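Local coordinates for protein transcriptional regulator, MarR family (Silicibacter pomeroyi DSS-3, PDB 3CDH) that probably binds DNA as a dimeric transcription factor, carrying the winged helix-turn-helix domain of the MarR family in each subunit, at residues H33-A38 and E112-S117; Q39-P44 and R108-S113; V43-V48 and T75-Q80; L49-D54 and T61-L66. All blocks are in the same frame, centred on the assembly; numbering follows the deposited sequence. Where two conformers were deposited one is given.

How the contacts relate
Helix 43-54 or the loop leading into it takes part in contacts 2, 3 and 4, while helix 105-130 serves contacts 1 and 2. The centres of contacts 1 and 2 lie about 6 Å apart, joined by L114 CD1, which packs 3.6 Å from L41 CD1. Contact 3 has its centre about 10 Å from those of contacts 2 and 4, and V48 CG2 lies 4.1 Å from L63 CG where contacts 3 and 4 meet. Contacts 3 and 4 pack the two helices of the helix-turn-helix, 71-84 and 60-67, against helix 43-54, whereas contacts 1 and 2 tie helix 105-130 to the chain before it. A glycerol, probably from crystallisation, lies about 4 Å from C51.

Contact 1 (H33-A38 and E112-S117); sequences HDHIRA and ESLVAS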
loop_
_atom_site.group_PDB
_atom_site.type_symbol
_atom_site.label_atom_id
_atom_site.label_comp_id
_atom_site.label_asym_id
_atom_site.label_seq_id
_atom_site.Cartn_x
_atom_site.Cartn_y
_atom_site.Cartn_z
ATOM N N HIS B 33 11.859 5.170 -1.381
ATOM C CA HIS B 33 11.154 6.413 -1.177
ATOM C C HIS B 33 12.066 7.446 -0.498
ATOM O O HIS B 33 12.047 8.611 -0.876
ATOM C CB HIS B 33 9.811 6.216 -0.472
ATOM C CG HIS B 33 8.785 5.490 -1.297
ATOM N ND1 HIS B 33 7.563 5.099 -0.785
ATOM C CD2 HIS B 33 8.799 5.068 -2.591
ATOM C CE1 HIS B 33 6.870 4.474 -1.731
ATOM N NE2 HIS B 33 7.599 4.435 -2.833
ATOM N N ASP B 34 12.897 7.015 0.448
ATOM C CA ASP B 34 13.941 7.884 1.028
ATOM C C ASP B 34 14.780 8.591 -0.057
ATOM O O ASP B 34 15.098 9.795 0.042
ATOM C CB ASP B 34 14.892 7.103 1.959
ATOM C CG ASP B 34 14.204 6.552 3.213
ATOM O OD1 ASP B 34 13.184 7.129 3.665
ATOM O OD2 ASP B 34 14.702 5.529 3.757
ATOM N N HIS B 35 15.123 7.818 -1.077
ATOM C CA HIS B 35 15.938 8.275 -2.175
ATOM C C HIS B 35 15.215 9.308 -3.033
ATOM O O HIS B 35 15.777 10.355 -3.359
ATOM C CB HIS B 35 16.383 7.072 -3.006
ATOM C CG HIS B 35 17.237 7.429 -4.175
ATOM N ND1 HIS B 35 18.462 8.043 -4.039
ATOM C CD2 HIS B 35 17.043 7.268 -5.503
ATOM C CE1 HIS B 35 18.981 8.260 -5.233
ATOM N NE2 HIS B 35 18.147 7.785 -6.138
ATOM N N ILE B 36 13.973 9.014 -3.397
ATOM C CA ILE B 36 13.134 9.959 -4.133
ATOM C C ILE B 36 13.027 11.291 -3.371
ATOM O O ILE B 36 13.196 12.357 -3.960
ATOM C CB ILE B 36 11.732 9.305 -4.419
ATOM C CG1 ILE B 36 11.767 8.645 -5.764
ATOM C CG2 ILE B 36 10.575 10.277 -4.531
ATOM C CD1 ILE B 36 12.575 7.445 -5.773
ATOM N N ARG B 37 12.743 11.201 -2.071
ATOM C CA ARG B 37 12.569 12.354 -1.199
ATOM C C ARG B 37 13.824 13.230 -1.275
ATOM O O ARG B 37 13.731 14.440 -1.501
ATOM C CB ARG B 37 12.288 11.884 0.235
ATOM C CG ARG B 37 11.481 12.849 1.125
ATOM C CD ARG B 37 10.699 12.131 2.269
ATOM N NE ARG B 37 9.733 11.170 1.731
ATOM C CZ ARG B 37 9.796 9.852 1.919
ATOM N NH1 ARG B 37 10.770 9.336 2.669
ATOM N NH2 ARG B 37 8.880 9.051 1.363
ATOM N N ALA B 38 14.992 12.601 -1.142
ATOM C CA ALA B 38 16.281 13.292 -1.222
ATOM C C ALA B 38 16.500 14.009 -2.550
ATOM O O ALA B 38 17.139 15.072 -2.587
ATOM C CB ALA B 38 17.413 12.339 -0.955
ATOM N N GLU B 112 15.018 7.928 -16.537
ATOM C CA GLU B 112 15.973 6.876 -16.787
ATOM C C GLU B 112 16.900 6.668 -15.621
ATOM O O GLU B 112 17.134 5.534 -15.217
ATOM C CB GLU B 112 16.719 7.092 -18.071
ATOM C CG GLU B 112 16.169 6.227 -19.177
ATOM C CD GLU B 112 16.283 6.882 -20.553
ATOM O OE1 GLU B 112 17.292 7.593 -20.846
ATOM O OE2 GLU B 112 15.343 6.677 -21.355
ATOM N N SER B 113 17.390 7.745 -15.029
ATOM C CA SER B 113 18.316 7.539 -13.951
ATOM C C SER B 113 17.612 7.028 -12.694
ATOM O O SER B 113 18.164 6.198 -11.967
ATOM C CB SER B 113 19.192 8.759 -13.715
ATOM O OG SER B 113 18.581 9.630 -12.818
ATOM N N LEU B 114 16.373 7.451 -12.470
ATOM C CA LEU B 114 15.591 6.880 -11.379
ATOM C C LEU B 114 15.268 5.407 -11.569
ATOM O O LEU B 114 15.384 4.618 -10.635
ATOM C CB LEU B 114 14.304 7.645 -11.191
ATOM C CG LEU B 114 14.561 9.033 -10.651
ATOM C CD1 LEU B 114 13.249 9.765 -10.547
ATOM C CD2 LEU B 114 15.257 8.939 -9.311
ATOM N N VAL B 115 14.835 5.022 -12.761
ATOM C CA VAL B 115 14.521 3.616 -12.979
ATOM C C VAL B 115 15.778 2.750 -12.767
ATOM O O VAL B 115 15.721 1.676 -12.150
ATOM C CB VAL B 115 13.830 3.382 -14.338
ATOM C CG1 VAL B 115 13.749 1.908 -14.671
ATOM C CG2 VAL B 115 12.422 3.990 -14.308
ATOM N N ALA B 116 16.923 3.249 -13.222
ATOM C CA ALA B 116 18.187 2.592 -12.913
ATOM C C ALA B 116 18.339 2.325 -11.401
ATOM O O ALA B 116 18.490 1.167 -10.994
ATOM C CB ALA B 116 19.374 3.381 -13.477
ATOM N N SER B 117 18.258 3.374 -10.575
ATOM C CA SER B 117 18.298 3.199 -9.115
ATOM C C SER B 117 17.265 2.224 -8.608
ATOM O O SER B 117 17.586 1.337 -7.812
ATOM C CB SER B 117 18.058 4.504 -8.398
ATOM O OG SER B 117 19.235 5.264 -8.408
HETATM O O HOH W 1 18.553 8.245 -8.868
#
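H35 and S117 bring the two helical segments nearest each other, yet their CA atoms are still 8.9 Å apart, so helices 17-38 and 105-130 meet here through side chains alone. Both CB atoms are directed at the opposite helix. The imidazole of H35 reaches across because CG stands anti to the backbone N (chi1 -180°), and its NE2 comes 3.6 Å from S117 OG, with no direct hydrogen bond between them. A water fills the role of connector: it sits in the ring plane at the imidazole edge, 2.8 Å from H35 NE2, and 3.1 Å from S117 OG. On the more buried side, L114 CD2 approaches the ring obliquely, 4.4 Å from NE2; L114 itself continues inward to W46 and L49 of helix 43-54. Histidine suits the site because its ring can lie beside a leucine while NE2 meets water. An alanine at H35 is likely to cost the water its imidazole partner and leave L114 less covered. No direct hydrogen bond links the two segments, and the polar link between them runs through one water at the partly exposed margin of an apolar core.

Contact 2 (Q39-P44 and R108-S113); sequences QGLRVP and RALAES
Q39 and L110 are the closest backbone pair, their CA atoms 10.3 Å apart, where the turn between helices 17-38 and 43-54 runs past helix 105-130. The turn begins with a Schellman motif: G40 leaves helix 17-38 with a positive phi (70°), a conformation that glycine adopts readily, and by R42, the N-cap residue, the chain is ready to start the next helix.

Side chains span the gap. L110 points at the turn with its CG anti to the backbone N (chi1 176°), and its two methyls serve different neighbours. CD2 packs against L41 CD1 at 4.3 Å, an apolar pair that leads on to L114 of the same helix and to I36. In the conformation described here, one of two for Q39, the side chain is bent at chi2 and slides past L110 in the opposite direction, with OE1 3.9 Å from L110 CD1. A water then appears to join the segments: it donates a weak hydrogen bond to Q39 OE1 at 2.9 Å and is 2.7 Å from S113 OG. Both the OE1 contact and the bridge are accordingly tentative.

At the far ends, R108 NH1 holds the carbonyl of V53, and R42 NH1 makes a salt bridge to E45. Leucine suits both apolar positions, since its branched end lets one methyl meet the other across the gap, whereas glutamine and serine keep to the watery margin. The chemistry is that of a surface contact with a greasy inner side and a hydrated outer one, in which no direct hydrogen bond fixes the turn to the helix.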
loop_
_atom_site.group_PDB
_atom_site.type_symbol
_atom_site.label_atom_id
_atom_site.label_comp_id
_atom_site.label_asym_id
_atom_site.label_seq_id
_atom_site.Cartn_x
_atom_site.Cartn_y
_atom_site.Cartn_z
ATOM N N GLN B 39 15.962 13.420 -3.620
ATOM C CA GLN B 39 15.990 13.967 -4.975
ATOM C C GLN B 39 15.014 15.133 -5.153
ATOM O O GLN B 39 14.875 15.648 -6.258
ATOM C CB GLN B 39 15.603 12.876 -5.987
ATOM C CG GLN B 39 16.662 11.850 -6.334
ATOM C CD GLN B 39 17.491 12.275 -7.546
ATOM O OE1 GLN B 39 16.953 12.486 -8.651
ATOM N NE2 GLN B 39 18.818 12.415 -7.344
ATOM N N GLY B 40 14.331 15.536 -4.082
ATOM C CA GLY B 40 13.283 16.563 -4.143
ATOM C C GLY B 40 11.969 16.188 -4.840
ATOM O O GLY B 40 11.194 17.077 -5.245
ATOM N N LEU B 41 11.729 14.883 -4.980
ATOM C CA LEU B 41 10.579 14.357 -5.692
ATOM C C LEU B 41 9.536 13.718 -4.776
ATOM O O LEU B 41 9.882 13.140 -3.734
ATOM C CB LEU B 41 11.034 13.299 -6.690
ATOM C CG LEU B 41 11.504 13.829 -8.027
ATOM C CD1 LEU B 41 11.935 12.665 -8.878
ATOM C CD2 LEU B 41 10.368 14.569 -8.687
ATOM N N ARG B 42 8.268 13.788 -5.184
ATOM C CA ARG B 42 7.197 13.114 -4.454
ATOM C C ARG B 42 6.942 11.723 -5.041
ATOM O O ARG B 42 7.179 11.475 -6.243
ATOM C CB ARG B 42 5.927 13.946 -4.493
ATOM C CG ARG B 42 5.897 15.077 -3.539
ATOM C CD ARG B 42 4.784 16.050 -3.890
ATOM N NE ARG B 42 4.808 16.361 -5.330
ATOM C CZ ARG B 42 3.849 17.023 -5.995
ATOM N NH1 ARG B 42 3.989 17.248 -7.310
ATOM N NH2 ARG B 42 2.756 17.461 -5.352
ATOM N N VAL B 43 6.448 10.812 -4.204
ATOM C CA VAL B 43 6.199 9.438 -4.669
ATOM C C VAL B 43 5.311 9.378 -5.917
ATOM O O VAL B 43 5.632 8.691 -6.879
ATOM C CB VAL B 43 5.661 8.524 -3.548
ATOM C CG1 VAL B 43 5.120 7.220 -4.129
ATOM C CG2 VAL B 43 6.751 8.245 -2.553
ATOM N N PRO B 44 4.211 10.120 -5.931
ATOM C CA PRO B 44 3.424 10.047 -7.161
ATOM C C PRO B 44 4.207 10.518 -8.386
ATOM O O PRO B 44 4.010 9.969 -9.478
ATOM C CB PRO B 44 2.253 10.991 -6.899
ATOM C CG PRO B 44 2.242 11.210 -5.464
ATOM C CD PRO B 44 3.603 11.006 -4.928
ATOM N N ARG B 108 12.610 12.366 -19.606
ATOM C CA ARG B 108 13.091 11.049 -19.967
ATOM C C ARG B 108 14.458 10.780 -19.345
ATOM O O ARG B 108 14.754 9.654 -18.927
ATOM C CB ARG B 108 13.096 10.903 -21.488
ATOM C CG ARG B 108 13.336 9.503 -22.031
ATOM C CD ARG B 108 12.905 9.390 -23.516
ATOM N NE ARG B 108 11.464 9.127 -23.729
ATOM C CZ ARG B 108 10.786 8.071 -23.235
ATOM N NH1 ARG B 108 11.390 7.169 -22.451
ATOM N NH2 ARG B 108 9.479 7.917 -23.498
ATOM N N ALA B 109 15.280 11.810 -19.236
ATOM C CA ALA B 109 16.603 11.626 -18.629
ATOM C C ALA B 109 16.450 11.253 -17.155
ATOM O O ALA B 109 17.132 10.350 -16.648
ATOM C CB ALA B 109 17.458 12.877 -18.777
ATOM N N LEU B 110 15.539 11.962 -16.484
ATOM C CA LEU B 110 15.365 11.828 -15.066
ATOM C C LEU B 110 14.769 10.457 -14.775
ATOM O O LEU B 110 15.288 9.715 -13.930
ATOM C CB LEU B 110 14.467 12.930 -14.561
ATOM C CG LEU B 110 14.105 12.890 -13.076
ATOM C CD1 LEU B 110 15.349 12.739 -12.182
ATOM C CD2 LEU B 110 13.269 14.119 -12.669
ATOM N N ALA B 111 13.707 10.115 -15.499
ATOM C CA ALA B 111 13.092 8.805 -15.385
ATOM C C ALA B 111 14.123 7.728 -15.577
ATOM O O ALA B 111 14.132 6.731 -14.850
ATOM C CB ALA B 111 11.987 8.643 -16.395
ATOM N N GLU B 112 15.018 7.928 -16.537
ATOM C CA GLU B 112 15.973 6.876 -16.787
ATOM C C GLU B 112 16.900 6.668 -15.621
ATOM O O GLU B 112 17.134 5.534 -15.217
ATOM C CB GLU B 112 16.719 7.092 -18.071
ATOM C CG GLU B 112 16.169 6.227 -19.177
ATOM C CD GLU B 112 16.283 6.882 -20.553
ATOM O OE1 GLU B 112 17.292 7.593 -20.846
ATOM O OE2 GLU B 112 15.343 6.677 -21.355
ATOM N N SER B 113 17.390 7.745 -15.029
ATOM C CA SER B 113 18.316 7.539 -13.951
ATOM C C SER B 113 17.612 7.028 -12.694
ATOM O O SER B 113 18.164 6.198 -11.967
ATOM C CB SER B 113 19.192 8.759 -13.715
ATOM O OG SER B 113 18.581 9.630 -12.818
HETATM O O HOH W 2 18.232 10.458 -10.256
#

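Contact 3 (V43-V48 and T75-Q80); sequences VPEWRV and TRIVDQ
Within the winged helix-turn-helix domain, I77 packs on P44 and E45 and so joins helix 71-84, the second helix of the helix-turn-helix, to the start of helix 43-54. By analogy with MarR relatives, helix 71-84 is probably the one that enters the DNA major groove. The short helical segments cross at -75° with their axes 10.1 Å apart, and E45 and I77 bring the backbones nearest, at 7.0 Å between CA atoms.

I77 supplies two branches to two neighbours. Its CD1 rests on the proline ring, 3.6 Å from P44 CB, and the two side chains cross at about a right angle. Proline suits the first turn of a helix, where its missing N-H costs no helical bond, and its ring gives a rigid apolar surface. The other branch, CG2, is placed anti to the backbone N and faces the aliphatic part of E45, 4.2 Å from E45 CG. The carboxylate of E45 extends beyond, where OE1 makes a salt bridge with R84; this pairing probably offsets the cost of burying a glutamate. Two valines, short apolar side chains, complete the contact farther along: V78, which also packs on V87 and R89 of the wing, meets V48 methyl to methyl, with V48 CG2 4.3 Å from V78 CG2.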
loop_
_atom_site.group_PDB
_atom_site.type_symbol
_atom_site.label_atom_id
_atom_site.label_comp_id
_atom_site.label_asym_id
_atom_site.label_seq_id
_atom_site.Cartn_x
_atom_site.Cartn_y
_atom_site.Cartn_z
ATOM N N VAL B 43 6.448 10.812 -4.204
ATOM C CA VAL B 43 6.199 9.438 -4.669
ATOM C C VAL B 43 5.311 9.378 -5.917
ATOM O O VAL B 43 5.632 8.691 -6.879
ATOM C CB VAL B 43 5.661 8.524 -3.548
ATOM C CG1 VAL B 43 5.120 7.220 -4.129
ATOM C CG2 VAL B 43 6.751 8.245 -2.553
ATOM N N PRO B 44 4.211 10.120 -5.931
ATOM C CA PRO B 44 3.424 10.047 -7.161
ATOM C C PRO B 44 4.207 10.518 -8.386
ATOM O O PRO B 44 4.010 9.969 -9.478
ATOM C CB PRO B 44 2.253 10.991 -6.899
ATOM C CG PRO B 44 2.242 11.210 -5.464
ATOM C CD PRO B 44 3.603 11.006 -4.928
ATOM N N GLU B 45 5.069 11.536 -8.225
ATOM C CA GLU B 45 5.843 12.031 -9.371
ATOM C C GLU B 45 6.743 10.922 -9.898
ATOM O O GLU B 45 6.788 10.667 -11.093
ATOM C CB GLU B 45 6.634 13.270 -9.025
ATOM C CG GLU B 45 6.036 14.553 -9.546
ATOM C CD GLU B 45 6.478 15.771 -8.758
ATOM O OE1 GLU B 45 6.253 16.928 -9.197
ATOM O OE2 GLU B 45 7.051 15.583 -7.659
ATOM N N TRP B 46 7.402 10.197 -9.009
ATOM C CA TRP B 46 8.261 9.119 -9.468
ATOM C C TRP B 46 7.465 8.037 -10.201
ATOM O O TRP B 46 7.931 7.481 -11.211
ATOM C CB TRP B 46 9.090 8.576 -8.308
ATOM C CG TRP B 46 9.163 7.119 -8.229
ATOM C CD1 TRP B 46 8.507 6.331 -7.336
ATOM C CD2 TRP B 46 9.931 6.238 -9.053
ATOM N NE1 TRP B 46 8.822 5.014 -7.537
ATOM C CE2 TRP B 46 9.695 4.920 -8.584
ATOM C CE3 TRP B 46 10.799 6.425 -10.129
ATOM C CZ2 TRP B 46 10.278 3.793 -9.165
ATOM C CZ3 TRP B 46 11.386 5.296 -10.718
ATOM C CH2 TRP B 46 11.115 3.997 -10.236
ATOM N N ARG B 47 6.265 7.749 -9.714
ATOM C CA ARG B 47 5.471 6.709 -10.329
ATOM C C ARG B 47 5.099 7.111 -11.740
ATOM O O ARG B 47 5.164 6.282 -12.661
ATOM C CB ARG B 47 4.237 6.396 -9.509
ATOM C CG ARG B 47 4.595 5.736 -8.214
ATOM C CD ARG B 47 3.395 5.468 -7.362
ATOM N NE ARG B 47 3.748 4.649 -6.203
ATOM C CZ ARG B 47 2.887 4.305 -5.240
ATOM N NH1 ARG B 47 1.606 4.712 -5.294
ATOM N NH2 ARG B 47 3.306 3.558 -4.223
ATOM N N VAL B 48 4.734 8.380 -11.930
ATOM C CA VAL B 48 4.442 8.843 -13.275
ATOM C C VAL B 48 5.664 8.617 -14.161
ATOM O O VAL B 48 5.528 8.075 -15.276
ATOM C CB VAL B 48 4.038 10.294 -13.325
ATOM C CG1 VAL B 48 4.267 10.856 -14.742
ATOM C CG2 VAL B 48 2.602 10.423 -12.909
ATOM N N THR B 75 -4.221 14.199 -11.899
ATOM C CA THR B 75 -4.070 15.231 -12.884
ATOM C C THR B 75 -3.455 16.511 -12.312
ATOM O O THR B 75 -2.694 17.182 -13.007
ATOM C CB THR B 75 -5.338 15.380 -13.780
ATOM O OG1 THR B 75 -5.799 16.726 -13.784
ATOM C CG2 THR B 75 -6.407 14.539 -13.270
ATOM N N ARG B 76 -3.719 16.802 -11.034
ATOM C CA ARG B 76 -3.043 17.899 -10.363
ATOM C C ARG B 76 -1.554 17.648 -10.412
ATOM O O ARG B 76 -0.770 18.549 -10.775
ATOM C CB ARG B 76 -3.542 18.107 -8.943
ATOM C CG ARG B 76 -4.757 19.058 -8.907
ATOM C CD ARG B 76 -5.356 19.317 -7.498
ATOM N NE ARG B 76 -5.564 18.088 -6.696
ATOM C CZ ARG B 76 -6.737 17.463 -6.500
ATOM N NH1 ARG B 76 -7.859 17.919 -7.064
ATOM N NH2 ARG B 76 -6.789 16.360 -5.740
ATOM N N ILE B 77 -1.178 16.399 -10.142
ATOM C CA ILE B 77 0.221 16.037 -10.194
ATOM C C ILE B 77 0.807 16.145 -11.575
ATOM O O ILE B 77 1.868 16.767 -11.741
ATOM C CB ILE B 77 0.514 14.696 -9.561
ATOM C CG1 ILE B 77 0.670 14.942 -8.075
ATOM C CG2 ILE B 77 1.847 14.150 -10.052
ATOM C CD1 ILE B 77 0.179 13.854 -7.285
ATOM N N VAL B 78 0.131 15.579 -12.567
ATOM C CA VAL B 78 0.657 15.653 -13.898
ATOM C C VAL B 78 0.766 17.109 -14.302
ATOM O O VAL B 78 1.778 17.490 -14.865
ATOM C CB VAL B 78 -0.171 14.859 -14.895
ATOM C CG1 VAL B 78 0.189 15.240 -16.319
ATOM C CG2 VAL B 78 0.033 13.338 -14.652
ATOM N N ASP B 79 -0.231 17.940 -13.996
ATOM C CA ASP B 79 -0.109 19.359 -14.344
ATOM C C ASP B 79 1.142 20.006 -13.779
ATOM O O ASP B 79 1.763 20.867 -14.428
ATOM C CB ASP B 79 -1.278 20.168 -13.836
ATOM C CG ASP B 79 -2.562 19.847 -14.547
ATOM O OD1 ASP B 79 -2.545 19.315 -15.684
ATOM O OD2 ASP B 79 -3.608 20.128 -13.930
ATOM N N GLN B 80 1.500 19.620 -12.563
ATOM C CA GLN B 80 2.657 20.232 -11.908
ATOM C C GLN B 80 3.935 19.836 -12.626
ATOM O O GLN B 80 4.811 20.671 -12.829
ATOM C CB GLN B 80 2.735 19.834 -10.442
ATOM C CG GLN B 80 1.641 20.413 -9.637
ATOM C CD GLN B 80 1.667 19.911 -8.212
ATOM O OE1 GLN B 80 1.885 18.713 -7.954
ATOM N NE2 GLN B 80 1.470 20.834 -7.264
#

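Contact 4 (L49-D54 and T61-L66); sequences LACLVD and TRLAKL
C51 and L63 meet at the centre of the packing between helix 43-54 and helix 60-67, the first helix of the helix-turn-helix in this winged-helix domain. Their CA atoms are 7.0 Å apart, the axes of the short segments pass at 10.3 Å, and the N-to-C directions make an angle of 124°, so the two segments cross steeply, nearer to antiparallel than to parallel.

All contacts across the interface are apolar. L63 sends its CD1 methyl between two residues of the other helix: it lies 3.4 Å from C51 CB and 4.2 Å from L52 CD2. Cysteine is a small apolar residue that suits a close helix approach, and its sulfur gives a second surface to L66. M58, on strand 58-59, touches C51, L52, L63 and L66 alike, and V101 of the wing adds to the cover of L52 and L63.

Polar interactions lie at the margins and lead away from the helix pair. D54 OD2 accepts a hydrogen bond from the backbone N of F12 of the second subunit. L66 O is hydrogen-bonded to a glycerol, probably from the crystallisation liquor, that also lies near C51; V13 and Y19 of the second subunit pack on C51 and L66 respectively.

With SG anti to the carbonyl carbon (chi1 -63°), C51 turns its sulfur to L66: C51 SG lies 3.7 Å from L66 CB and 4.0 Å from L66 CD1.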
loop_
_atom_site.group_PDB
_atom_site.type_symbol
_atom_site.label_atom_id
_atom_site.label_comp_id
_atom_site.label_asym_id
_atom_site.label_seq_id
_atom_site.Cartn_x
_atom_site.Cartn_y
_atom_site.Cartn_z
ATOM N N LEU B 49 6.845 9.002 -13.662
ATOM C CA LEU B 49 8.084 8.763 -14.398
ATOM C C LEU B 49 8.327 7.287 -14.646
ATOM O O LEU B 49 8.677 6.881 -15.767
ATOM C CB LEU B 49 9.283 9.376 -13.692
ATOM C CG LEU B 49 9.275 10.897 -13.563
ATOM C CD1 LEU B 49 10.434 11.269 -12.693
ATOM C CD2 LEU B 49 9.370 11.609 -14.910
ATOM N N ALA B 50 8.130 6.471 -13.616
ATOM C CA ALA B 50 8.283 5.035 -13.797
ATOM C C ALA B 50 7.339 4.504 -14.902
ATOM O O ALA B 50 7.763 3.708 -15.766
ATOM C CB ALA B 50 8.098 4.316 -12.492
ATOM N N CYS B 51 6.090 4.972 -14.922
ATOM C CA CYS B 51 5.156 4.513 -15.968
ATOM C C CYS B 51 5.493 4.979 -17.351
ATOM O O CYS B 51 5.108 4.331 -18.307
ATOM C CB CYS B 51 3.737 4.982 -15.718
ATOM S SG CYS B 51 3.075 4.356 -14.251
ATOM N N LEU B 52 6.153 6.126 -17.472
ATOM C CA LEU B 52 6.357 6.697 -18.800
ATOM C C LEU B 52 7.700 6.355 -19.414
ATOM O O LEU B 52 7.920 6.646 -20.575
ATOM C CB LEU B 52 6.117 8.207 -18.814
ATOM C CG LEU B 52 4.698 8.695 -18.547
ATOM C CD1 LEU B 52 4.723 10.176 -18.540
ATOM C CD2 LEU B 52 3.728 8.223 -19.591
ATOM N N VAL B 53 8.590 5.743 -18.641
ATOM C CA VAL B 53 9.911 5.413 -19.146
ATOM C C VAL B 53 9.870 4.484 -20.373
ATOM O O VAL B 53 10.512 4.803 -21.363
ATOM C CB VAL B 53 10.841 4.907 -18.028
ATOM C CG1 VAL B 53 10.629 3.436 -17.755
ATOM C CG2 VAL B 53 12.284 5.193 -18.372
ATOM N N ASP B 54 9.109 3.380 -20.338
ATOM C CA ASP B 54 8.993 2.514 -21.533
ATOM C C ASP B 54 8.021 3.058 -22.538
ATOM O O ASP B 54 8.345 3.123 -23.707
ATOM C CB ASP B 54 8.506 1.100 -21.259
ATOM C CG ASP B 54 9.024 0.544 -19.997
ATOM O OD1 ASP B 54 10.059 -0.177 -20.023
ATOM O OD2 ASP B 54 8.374 0.838 -18.980
ATOM N N THR B 61 -5.811 8.635 -17.360
ATOM C CA THR B 61 -6.628 7.671 -16.638
ATOM C C THR B 61 -5.861 6.367 -16.366
ATOM O O THR B 61 -6.003 5.778 -15.284
ATOM C CB THR B 61 -7.981 7.430 -17.331
ATOM O OG1 THR B 61 -7.749 6.910 -18.636
ATOM C CG2 THR B 61 -8.767 8.753 -17.489
ATOM N N ARG B 62 -5.043 5.925 -17.321
ATOM C CA ARG B 62 -4.214 4.731 -17.100
ATOM C C ARG B 62 -3.075 5.047 -16.123
ATOM O O ARG B 62 -2.737 4.232 -15.253
ATOM C CB ARG B 62 -3.682 4.142 -18.420
ATOM C CG ARG B 62 -2.658 2.987 -18.293
ATOM C CD ARG B 62 -3.286 1.579 -18.089
ATOM N NE ARG B 62 -2.269 0.509 -18.061
ATOM C CZ ARG B 62 -2.416 -0.686 -17.478
ATOM N NH1 ARG B 62 -3.548 -1.013 -16.861
ATOM N NH2 ARG B 62 -1.412 -1.557 -17.499
ATOM N N LEU B 63 -2.490 6.229 -16.260
ATOM C CA LEU B 63 -1.459 6.649 -15.339
ATOM C C LEU B 63 -2.017 6.606 -13.923
ATOM O O LEU B 63 -1.348 6.117 -13.010
ATOM C CB LEU B 63 -1.021 8.065 -15.676
ATOM C CG LEU B 63 0.412 8.537 -15.781
ATOM C CD1 LEU B 63 1.429 7.464 -16.117
ATOM C CD2 LEU B 63 0.334 9.549 -16.896
ATOM N N ALA B 64 -3.246 7.092 -13.743
ATOM C CA ALA B 64 -3.878 7.043 -12.435
ATOM C C ALA B 64 -4.002 5.603 -11.897
ATOM O O ALA B 64 -3.556 5.300 -10.791
ATOM C CB ALA B 64 -5.198 7.753 -12.445
ATOM N N LYS B 65 -4.559 4.705 -12.689
ATOM C CA LYS B 65 -4.664 3.337 -12.256
ATOM C C LYS B 65 -3.311 2.696 -11.944
ATOM O O LYS B 65 -3.188 2.002 -10.936
ATOM C CB LYS B 65 -5.477 2.513 -13.256
ATOM C CG LYS B 65 -6.929 2.983 -13.320
ATOM C CD LYS B 65 -7.733 2.223 -14.382
ATOM C CE LYS B 65 -8.910 3.082 -14.931
ATOM N NZ LYS B 65 -10.087 2.260 -15.421
ATOM N N LEU B 66 -2.296 2.929 -12.767
ATOM C CA LEU B 66 -0.977 2.359 -12.471
ATOM C C LEU B 66 -0.378 2.959 -11.242
ATOM O O LEU B 66 0.314 2.276 -10.505
ATOM C CB LEU B 66 -0.011 2.483 -13.637
ATOM C CG LEU B 66 -0.415 1.608 -14.830
ATOM C CD1 LEU B 66 0.485 1.873 -16.014
ATOM C CD2 LEU B 66 -0.422 0.114 -14.481
#